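Local coordinates for sensor protein (Shewanella oneidensis, PDB 3LIC), which is a putative membrane-bound histidine kinase whose extracellular PDC-fold domain probably senses a signal and passes it to a two-component pathway, at residues 208-213 / 218-223; 232-235 / 241-244. All blocks are in the same frame, centred on the assembly; numbering follows the deposited sequence.

Interaction 1. Residues 208-213 / 218-223; sequences GWLDKQ and IAFATL
Phe220, on the first turns of helix 218-226, meets Trp209 and Leu210 of the loop that leads into that helix, an apolar loop-on-helix packing over the five-stranded sheet of a PDC sensor fold. The bond from CA to CB of Phe220 points at the loop, and CG, anti to the backbone N (chi1 -171°), carries the ring on to Leu210 and Trp209. Phe220 CD2 lies 3.5 Å from Leu210 CD2, while the other methyl, Leu210 CD1, stands at the ring edge, in its plane. One atom further, Phe220 CE2 reaches Trp209 CH2 at 3.9 Å, and Phe220 CZ lies near the same indole corner. The two aromatic side chains cross at about a right angle. Leu210 suits its buried place because its branched end can touch the phenyl ring with both methyls, and its CB lies over one face of the Trp209 ring. With Phe220 cut back to an alanine, the space beside the Leu210 methyls would probably be left unfilled and Trp209 CH2 would lose its contact with this ring. Nearer the surface, Lys212 lays its CG and CD against Ala221, whose small side chain admits a close approach. The loop itself bends in an Asx turn, Gln213 N donating to Asp211 OD1. Lys212 CG rests 3.8 Å from Ala221 CB.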
loop_
_atom_site.group_PDB
_atom_site.type_symbol
_atom_site.label_atom_id
_atom_site.label_comp_id
_atom_site.label_asym_id
_atom_site.label_seq_id
_atom_site.Cartn_x
_atom_site.Cartn_y
_atom_site.Cartn_z
ATOM N N GLY A 208 4.153 13.757 12.898
ATOM C CA GLY A 208 5.078 14.152 11.859
ATOM C C GLY A 208 4.342 14.978 10.844
ATOM O O GLY A 208 4.916 15.861 10.191
ATOM N N TRP A 209 3.066 14.724 10.660
ATOM C CA TRP A 209 2.438 15.443 9.567
ATOM C C TRP A 209 1.337 16.333 10.069
ATOM O O TRP A 209 0.906 17.270 9.404
ATOM C CB TRP A 209 1.909 14.476 8.508
ATOM C CG TRP A 209 0.788 13.581 8.960
ATOM C CD1 TRP A 209 0.885 12.440 9.732
ATOM C CD2 TRP A 209 -0.607 13.749 8.653
ATOM N NE1 TRP A 209 -0.377 11.890 9.919
ATOM C CE2 TRP A 209 -1.302 12.668 9.266
ATOM C CE3 TRP A 209 -1.332 14.705 7.912
ATOM C CZ2 TRP A 209 -2.668 12.516 9.167
ATOM C CZ3 TRP A 209 -2.724 14.549 7.804
ATOM C CH2 TRP A 209 -3.377 13.453 8.432
ATOM N N LEU A 210 0.879 16.032 11.256
ATOM C CA LEU A 210 -0.145 16.861 11.859
ATOM C C LEU A 210 0.294 17.188 13.266
ATOM O O LEU A 210 0.591 16.301 14.056
ATOM C CB LEU A 210 -1.481 16.113 11.916
ATOM C CG LEU A 210 -2.671 16.968 12.351
ATOM C CD1 LEU A 210 -3.011 18.051 11.257
ATOM C CD2 LEU A 210 -3.849 16.054 12.726
ATOM N N ASP A 211 0.337 18.465 13.576
ATOM C CA ASP A 211 0.620 18.866 14.929
ATOM C C ASP A 211 -0.656 18.751 15.802
ATOM O O ASP A 211 -1.603 19.541 15.670
ATOM C CB ASP A 211 1.223 20.278 14.910
ATOM C CG ASP A 211 1.288 20.895 16.292
ATOM O OD1 ASP A 211 1.121 20.154 17.312
ATOM O OD2 ASP A 211 1.450 22.135 16.338
ATOM N N LYS A 212 -0.706 17.741 16.668
ATOM C CA LYS A 212 -1.892 17.548 17.503
ATOM C C LYS A 212 -1.878 18.414 18.761
ATOM O O LYS A 212 -2.871 18.504 19.471
ATOM C CB LYS A 212 -2.062 16.094 17.897
ATOM C CG LYS A 212 -2.379 15.220 16.758
ATOM C CD LYS A 212 -2.556 13.834 17.249
ATOM C CE LYS A 212 -1.908 12.867 16.304
ATOM N NZ LYS A 212 -2.400 11.517 16.642
ATOM N N GLN A 213 -0.742 19.040 19.031
ATOM C CA GLN A 213 -0.639 19.935 20.160
ATOM C C GLN A 213 -1.281 21.290 19.824
ATOM O O GLN A 213 -1.231 22.215 20.644
ATOM C CB GLN A 213 0.826 20.127 20.600
ATOM C CG GLN A 213 1.430 18.957 21.411
ATOM C CD GLN A 213 0.474 18.387 22.489
ATOM O OE1 GLN A 213 -0.063 19.127 23.341
ATOM N NE2 GLN A 213 0.275 17.060 22.464
ATOM N N ILE A 218 -7.718 19.684 17.108
ATOM C CA ILE A 218 -8.318 18.716 18.007
ATOM C C ILE A 218 -9.400 17.907 17.339
ATOM O O ILE A 218 -9.379 16.679 17.431
ATOM C CB ILE A 218 -8.871 19.375 19.286
ATOM C CG1 ILE A 218 -7.713 20.029 20.050
ATOM C CG2 ILE A 218 -9.711 18.323 20.132
ATOM C CD1 ILE A 218 -8.134 20.727 21.366
ATOM N N ALA A 219 -10.366 18.571 16.687
ATOM C CA ALA A 219 -11.481 17.828 16.090
ATOM C C ALA A 219 -10.986 16.916 14.960
ATOM O O ALA A 219 -11.491 15.804 14.774
ATOM C CB ALA A 219 -12.591 18.770 15.601
ATOM N N PHE A 220 -10.003 17.381 14.189
ATOM C CA PHE A 220 -9.437 16.529 13.147
ATOM C C PHE A 220 -8.761 15.325 13.835
ATOM O O PHE A 220 -9.001 14.173 13.476
ATOM C CB PHE A 220 -8.467 17.329 12.252
ATOM C CG PHE A 220 -7.999 16.579 11.037
ATOM C CD1 PHE A 220 -8.897 15.898 10.254
ATOM C CD2 PHE A 220 -6.632 16.544 10.697
ATOM C CE1 PHE A 220 -8.496 15.190 9.140
ATOM C CE2 PHE A 220 -6.202 15.835 9.573
ATOM C CZ PHE A 220 -7.149 15.149 8.780
ATOM N N ALA A 221 -7.964 15.575 14.861
ATOM C CA ALA A 221 -7.285 14.449 15.549
ATOM C C ALA A 221 -8.247 13.427 16.209
ATOM O O ALA A 221 -7.967 12.218 16.197
ATOM C CB ALA A 221 -6.190 14.956 16.536
ATOM N N THR A 222 -9.404 13.878 16.705
ATOM C CA THR A 222 -10.385 12.941 17.316
ATOM C C THR A 222 -11.021 12.067 16.265
ATOM O O THR A 222 -11.186 10.850 16.432
ATOM C CB THR A 222 -11.547 13.668 18.053
ATOM O OG1 THR A 222 -10.999 14.567 19.019
ATOM C CG2 THR A 222 -12.459 12.670 18.740
ATOM N N LEU A 223 -11.410 12.726 15.181
ATOM C CA LEU A 223 -11.869 12.047 13.984
ATOM C C LEU A 223 -10.898 10.907 13.585
ATOM O O LEU A 223 -11.298 9.754 13.369
ATOM C CB LEU A 223 -11.973 13.082 12.870
ATOM C CG LEU A 223 -12.795 12.543 11.738
ATOM C CD1 LEU A 223 -14.065 11.899 12.340
ATOM C CD2 LEU A 223 -13.101 13.695 10.826
#

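Interaction 2. Residues 232-235 / 241-244; sequences ASFV and VYLA
Val241 opens its strand of an antiparallel beta hairpin by facing Val235 in a non-hydrogen-bonded pair, where beta-branched side chains, well suited to extended backbone, meet through Val241 CG2 and Val235 CG1, 4.0 Å apart. Val241 CA also comes within 3.3 Å of Phe234 O in a CA-H...O contact. Tyr242 follows in a hydrogen-bonded pair with Phe234: Tyr242 N donates to Phe234 O at 2.7 Å, nearly straight at 170°. On the face shared by these two residues, Tyr242 CB sits over one face of the Phe234 ring, 4.0 Å from its centroid, a CH-pi contact. The two rings are almost parallel but slid apart, with centroids 5.0 Å from one another. Phe234 CG lies between the backbone N and the carbonyl carbon (chi1 84°), which swings the ring toward the tyrosine. Tyr242 suits a partly exposed place, its hydroxyl making a weak hydrogen bond to Asp236 OD2. Leu243 turns to the face that also holds Ser233 and Val241. Ala244 pairs with Ala232 through two backbone bonds, and its small methyl fits at the edge of the Phe234 ring. Strand 230-235 is outermost in the five-stranded sheet, and strand 241-248 is flanked on its other side by strand 255-261. Leu243 packs against the long helix 2-46 and helix 262-268, whereas Phe234, on the other face, stacks against Phe220 of helix 218-226.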
loop_
_atom_site.group_PDB
_atom_site.type_symbol
_atom_site.label_atom_id
_atom_site.label_comp_id
_atom_site.label_asym_id
_atom_site.label_seq_id
_atom_site.Cartn_x
_atom_site.Cartn_y
_atom_site.Cartn_z
ATOM N N ALA A 232 -13.573 17.854 8.808
ATOM C CA ALA A 232 -13.062 18.730 9.810
ATOM C C ALA A 232 -11.991 19.563 9.158
ATOM O O ALA A 232 -11.445 19.163 8.158
ATOM C CB ALA A 232 -12.460 17.950 10.959
ATOM N N SER A 233 -11.681 20.727 9.721
ATOM C CA SER A 233 -10.509 21.412 9.262
ATOM C C SER A 233 -9.324 21.195 10.178
ATOM O O SER A 233 -9.386 20.435 11.177
ATOM C CB SER A 233 -10.746 22.904 9.047
ATOM O OG SER A 233 -11.259 23.441 10.213
ATOM N N PHE A 234 -8.221 21.823 9.770
ATOM C CA PHE A 234 -6.956 21.678 10.463
ATOM C C PHE A 234 -5.948 22.635 9.869
ATOM O O PHE A 234 -6.205 23.171 8.787
ATOM C CB PHE A 234 -6.472 20.220 10.441
ATOM C CG PHE A 234 -5.748 19.845 9.213
ATOM C CD1 PHE A 234 -4.413 20.189 9.053
ATOM C CD2 PHE A 234 -6.373 19.107 8.225
ATOM C CE1 PHE A 234 -3.722 19.816 7.928
ATOM C CE2 PHE A 234 -5.690 18.750 7.105
ATOM C CZ PHE A 234 -4.354 19.104 6.959
ATOM N N VAL A 235 -4.872 22.907 10.622
ATOM C CA VAL A 235 -3.694 23.655 10.119
ATOM C C VAL A 235 -2.436 22.756 9.980
ATOM O O VAL A 235 -2.239 21.786 10.750
ATOM C CB VAL A 235 -3.338 24.905 10.998
ATOM C CG1 VAL A 235 -4.579 25.707 11.313
ATOM C CG2 VAL A 235 -2.649 24.479 12.281
ATOM N N VAL A 241 -4.644 26.700 6.780
ATOM C CA VAL A 241 -5.882 25.976 7.138
ATOM C C VAL A 241 -6.421 25.149 5.961
ATOM O O VAL A 241 -6.562 25.678 4.843
ATOM C CB VAL A 241 -7.002 26.977 7.566
ATOM C CG1 VAL A 241 -8.186 26.240 8.220
ATOM C CG2 VAL A 241 -6.428 27.968 8.544
ATOM N N TYR A 242 -6.722 23.877 6.212
ATOM C CA TYR A 242 -7.326 22.991 5.220
ATOM C C TYR A 242 -8.733 22.644 5.660
ATOM O O TYR A 242 -8.986 22.526 6.846
ATOM C CB TYR A 242 -6.536 21.684 5.122
ATOM C CG TYR A 242 -5.182 21.846 4.507
ATOM C CD1 TYR A 242 -4.949 21.485 3.179
ATOM C CD2 TYR A 242 -4.141 22.346 5.242
ATOM C CE1 TYR A 242 -3.694 21.644 2.600
ATOM C CE2 TYR A 242 -2.921 22.510 4.698
ATOM C CZ TYR A 242 -2.689 22.157 3.382
ATOM O OH TYR A 242 -1.428 22.319 2.874
ATOM N N LEU A 243 -9.624 22.414 4.705
ATOM C CA LEU A 243 -10.818 21.658 4.968
ATOM C C LEU A 243 -10.538 20.219 4.510
ATOM O O LEU A 243 -9.901 20.010 3.463
ATOM C CB LEU A 243 -12.014 22.290 4.207
ATOM C CG LEU A 243 -12.854 23.367 4.946
ATOM C CD1 LEU A 243 -12.040 24.388 5.681
ATOM C CD2 LEU A 243 -13.824 24.017 3.970
ATOM N N ALA A 244 -10.971 19.228 5.290
ATOM C CA ALA A 244 -10.580 17.814 5.044
ATOM C C ALA A 244 -11.775 16.915 5.217
ATOM O O ALA A 244 -12.710 17.215 5.992
ATOM C CB ALA A 244 -9.507 17.387 5.985
#

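Overall arrangement
Interactions 1 and 2 lie in series along the chain, since helix 218-226 is followed in the chain by strand 230-235, and their centres are about 10 Å apart. They meet through apolar side chains: the Phe220 and Phe234 rings stack, with Phe220 CE2 3.5 Å from Phe234 CD2, and Leu210 CD1 comes within 3.4 Å of Phe234 CD1. The loop and helix of interaction 1 thus cover the sheet face that bears Phe234 and Ala244, while Leu243, on the opposite face, packs against helix 2-46. Asn217, between the segments of interaction 1, ties them further by hydrogen bonds to Asp211 O and Val235 N.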